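Side-chain contacts in peptidoglycan-recognition protein (Apis mellifera, PDB 5XZ3), which probably recognises bacterial peptidoglycan as part of the honeybee's innate immune defence, using a fold shared with N-acetylmuramoyl-L-alanine amidases: residues P155-E158 with L159-I163; I57-Y60 with H61-L65. All blocks are in the same frame, centred on the assembly; numbering follows the deposited sequence.

Contact 1 of 2, residues P155-E158 with L159-I163; sequences PGFE and LYKQI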
# COMPACT_ATOMS: atom_id res chain seq x y z
N PRO A 155 -0.66 3.19 10.65
CA PRO A 155 0.53 3.55 9.88
C PRO A 155 1.47 4.49 10.63
O PRO A 155 2.29 5.15 10.01
CB PRO A 155 -0.07 4.21 8.63
CG PRO A 155 -1.25 4.96 9.18
CD PRO A 155 -1.82 4.00 10.21
N GLY A 156 1.36 4.51 11.95
CA GLY A 156 2.12 5.44 12.79
C GLY A 156 1.34 6.73 12.97
O GLY A 156 0.68 7.22 12.04
N PHE A 157 1.43 7.30 14.16
CA PHE A 157 0.61 8.45 14.56
C PHE A 157 0.80 9.66 13.63
O PHE A 157 -0.17 10.32 13.27
CB PHE A 157 0.92 8.82 16.02
CG PHE A 157 0.05 9.91 16.58
CD1 PHE A 157 -1.34 9.93 16.35
CD2 PHE A 157 0.61 10.90 17.37
CE1 PHE A 157 -2.12 10.94 16.90
CE2 PHE A 157 -0.17 11.92 17.91
CZ PHE A 157 -1.54 11.94 17.68
N GLU A 158 2.05 9.95 13.26
CA GLU A 158 2.33 11.14 12.48
C GLU A 158 1.72 11.01 11.08
O GLU A 158 1.01 11.92 10.63
CB GLU A 158 3.84 11.47 12.44
CG GLU A 158 4.40 11.98 13.77
CD GLU A 158 3.58 13.16 14.33
OE1 GLU A 158 3.11 13.04 15.49
OE2 GLU A 158 3.36 14.17 13.59
N LEU A 159 1.97 9.87 10.44
CA LEU A 159 1.36 9.58 9.12
C LEU A 159 -0.16 9.49 9.17
O LEU A 159 -0.85 9.94 8.25
CB LEU A 159 1.95 8.30 8.51
CG LEU A 159 1.26 7.71 7.26
CD1 LEU A 159 1.17 8.76 6.14
CD2 LEU A 159 2.02 6.48 6.78
N TYR A 160 -0.67 8.87 10.23
CA TYR A 160 -2.12 8.83 10.45
C TYR A 160 -2.79 10.20 10.42
O TYR A 160 -3.81 10.38 9.73
CB TYR A 160 -2.45 8.09 11.73
CG TYR A 160 -3.91 7.85 11.93
CD1 TYR A 160 -4.59 6.92 11.13
CD2 TYR A 160 -4.64 8.57 12.89
CE1 TYR A 160 -5.95 6.71 11.29
CE2 TYR A 160 -6.02 8.36 13.06
CZ TYR A 160 -6.65 7.42 12.26
OH TYR A 160 -7.98 7.17 12.43
N LYS A 161 -2.24 11.16 11.15
CA LYS A 161 -2.78 12.52 11.13
C LYS A 161 -2.73 13.12 9.73
O LYS A 161 -3.61 13.88 9.36
CB LYS A 161 -2.03 13.42 12.13
CG LYS A 161 -2.43 13.15 13.58
CD LYS A 161 -1.55 13.92 14.56
CE LYS A 161 -0.09 13.49 14.53
NZ LYS A 161 0.69 14.38 15.46
N GLN A 162 -1.73 12.74 8.94
CA GLN A 162 -1.62 13.23 7.56
C GLN A 162 -2.70 12.68 6.66
O GLN A 162 -3.25 13.43 5.85
CB GLN A 162 -0.26 12.87 6.97
CG GLN A 162 0.86 13.66 7.59
CD GLN A 162 2.19 13.32 6.96
OE1 GLN A 162 2.72 14.09 6.17
NE2 GLN A 162 2.71 12.18 7.29
N ILE A 163 -3.02 11.39 6.81
CA ILE A 163 -4.05 10.77 5.93
C ILE A 163 -5.43 11.27 6.34
O ILE A 163 -6.34 11.32 5.52
CB ILE A 163 -3.98 9.22 5.86
CG1 ILE A 163 -4.46 8.59 7.18
CG2 ILE A 163 -2.58 8.75 5.41
CD1 ILE A 163 -4.74 7.10 7.16
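K161 lays its chain over the ring of F157, one helical turn earlier, and ends at the carboxylate of E158. Its CB sits 3.7 Å from E158 O, and CG passes close to F157 O. CD then reaches the far rim of the ring, 3.7 Å from F157 CZ. The bend about CG-CD (chi3 -65°) swings CE over the ring centre, a CH-pi contact of 3.7 Å to the F157 centroid. The extended last bond carries NZ on to E158 OE1 at 2.8 Å, in a salt bridge that meets the oxygen on its syn side, 30° out of the carboxylate plane. NZ also makes an off-centre cation-pi contact with the F157 ring. With an alanine here, the E158 carboxylate would probably lose its charge partner and the F157 ring the aliphatic chain packed on that face. On the buried side, P155, which follows a cis peptide bond, sets CB 3.6 Å from L159 CD2, and its CD approaches Y160 CD1 obliquely. P155 also touches I36 of the central sheet, while L159 reaches F111 and L121. The first helical bond, Y160 N to G156 O (2.8 Å), is nearly straight. G156, with a positive phi of 89°, takes the N-cap position in a helix start: a cis-proline turn and glycine N-cap leading into the i to i+4 bonds of helix 157-163.

Contact 2 of 2, residues I57-Y60 with H61-L65; sequences IRSY and HMDTL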
# COMPACT_ATOMS: atom_id res chain seq x y z
N ILE A 57 11.58 -7.38 1.86
CA ILE A 57 10.23 -7.59 2.42
C ILE A 57 9.59 -8.83 1.80
O ILE A 57 9.10 -9.70 2.54
CB ILE A 57 9.31 -6.35 2.31
CG1 ILE A 57 9.89 -5.17 3.11
CG2 ILE A 57 7.95 -6.66 2.92
CD1 ILE A 57 9.25 -3.82 2.79
N ARG A 58 9.61 -8.93 0.47
CA ARG A 58 9.04 -10.09 -0.24
C ARG A 58 9.65 -11.41 0.23
O ARG A 58 8.92 -12.36 0.54
CB ARG A 58 9.23 -9.96 -1.75
CG ARG A 58 8.49 -11.03 -2.55
CD ARG A 58 9.20 -11.44 -3.84
NE ARG A 58 10.60 -11.86 -3.67
CZ ARG A 58 11.01 -13.04 -3.20
NH1 ARG A 58 12.31 -13.28 -3.12
NH2 ARG A 58 10.14 -13.97 -2.81
N SER A 59 10.98 -11.44 0.26
CA SER A 59 11.76 -12.61 0.69
C SER A 59 11.40 -13.02 2.13
O SER A 59 11.14 -14.21 2.40
CB SER A 59 13.25 -12.29 0.56
OG SER A 59 13.99 -13.48 0.69
N TYR A 60 11.34 -12.04 3.02
CA TYR A 60 10.86 -12.23 4.39
C TYR A 60 9.43 -12.82 4.46
O TYR A 60 9.22 -13.85 5.11
CB TYR A 60 10.97 -10.91 5.15
CG TYR A 60 10.32 -10.91 6.53
CD1 TYR A 60 10.77 -11.77 7.55
CD2 TYR A 60 9.26 -10.06 6.80
CE1 TYR A 60 10.18 -11.76 8.80
CE2 TYR A 60 8.66 -10.03 8.05
CZ TYR A 60 9.13 -10.88 9.05
OH TYR A 60 8.52 -10.86 10.28
N HIS A 61 8.47 -12.19 3.79
CA HIS A 61 7.09 -12.74 3.75
C HIS A 61 6.98 -14.13 3.14
O HIS A 61 6.41 -15.05 3.75
CB HIS A 61 6.12 -11.79 3.04
CG HIS A 61 5.86 -10.51 3.78
ND1 HIS A 61 5.23 -9.44 3.21
CD2 HIS A 61 6.17 -10.14 5.05
CE1 HIS A 61 5.14 -8.46 4.09
NE2 HIS A 61 5.71 -8.86 5.22
N MET A 62 7.54 -14.30 1.94
CA MET A 62 7.38 -15.54 1.17
C MET A 62 8.24 -16.70 1.66
O MET A 62 7.74 -17.84 1.75
CB MET A 62 7.62 -15.30 -0.31
CG MET A 62 6.54 -14.44 -0.94
SD MET A 62 6.77 -14.19 -2.70
CE MET A 62 6.32 -15.80 -3.35
N ASP A 63 9.50 -16.43 1.98
CA ASP A 63 10.45 -17.49 2.35
C ASP A 63 10.52 -17.74 3.85
O ASP A 63 10.50 -18.89 4.29
CB ASP A 63 11.85 -17.21 1.79
CG ASP A 63 11.84 -17.05 0.28
OD1 ASP A 63 11.10 -17.81 -0.39
OD2 ASP A 63 12.55 -16.16 -0.23
N THR A 64 10.62 -16.66 4.62
CA THR A 64 10.72 -16.80 6.07
C THR A 64 9.37 -17.12 6.70
O THR A 64 9.29 -18.00 7.56
CB THR A 64 11.35 -15.55 6.72
OG1 THR A 64 12.63 -15.31 6.12
CG2 THR A 64 11.53 -15.72 8.23
N LEU A 65 8.31 -16.41 6.30
CA LEU A 65 7.00 -16.60 6.93
C LEU A 65 6.12 -17.60 6.19
O LEU A 65 5.02 -17.94 6.65
CB LEU A 65 6.29 -15.26 7.11
CG LEU A 65 6.98 -14.10 7.85
CD1 LEU A 65 6.04 -12.91 8.04
CD2 LEU A 65 7.54 -14.53 9.21
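I57 and H61 run alongside each other in the same direction, one turn apart near the C-terminal end of helix 47-64, where a wider pi-type turn spans 61-64. The methyl CG2 of I57 lies over one face of the imidazole, 3.5 Å from H61 CE1. The Y60 ring comes obliquely to the same imidazole, its plane at 43°, with Y60 CD2 3.6 Å from H61 CD2. Beyond the helix, H61 ND1 is hydrogen-bonded to the backbone N of G71, and W67 meets the ring too; together these hold the imidazole's rotation. With CG anti to the backbone N (chi1 171°), the Y60 ring lies where L65 packs on one face, CD1 standing 3.8 Å from Y60 CZ. R58 and M62 cross on another side of the helix. The arginine chain bends at chi2 and chi3 to bring the guanidinium edge-on to M62 SD, which lies near the plane of the group, while NE forms a salt bridge with E55; R58 NH2 to M62 SD, at 3.4 Å, is a weak hydrogen bond. Where the turn widens, S59 O accepts D63 N at 2.8 Å and, weakly, T64 N, while Y60 O takes L65 N at 3.0 Å. The same turn carries D63 alongside S59, whose OG donates to the anti lone pair of D63 OD2 at 3.2 Å.

Both contacts are local, each made along a single helix or at its start, and they lie in series along the chain: 57-65, near the C-terminal end of helix 47-64, comes well before 155-163, which opens helix 157-163. Their centres are 26 Å apart and their nearest atoms about 13 Å, so they do not touch. Both belong to one amidase-like domain, contact 2 beside helix 13-16 and nearby loops, contact 1 against strand 31-38 of the mixed sheet, where P155, just before the helix, and I163 within it touch I36. Contact 1 places a helix start beside the sheet; in contact 2 H61 links the last turns of helix 47-64 to W67 and G71 of the following loop.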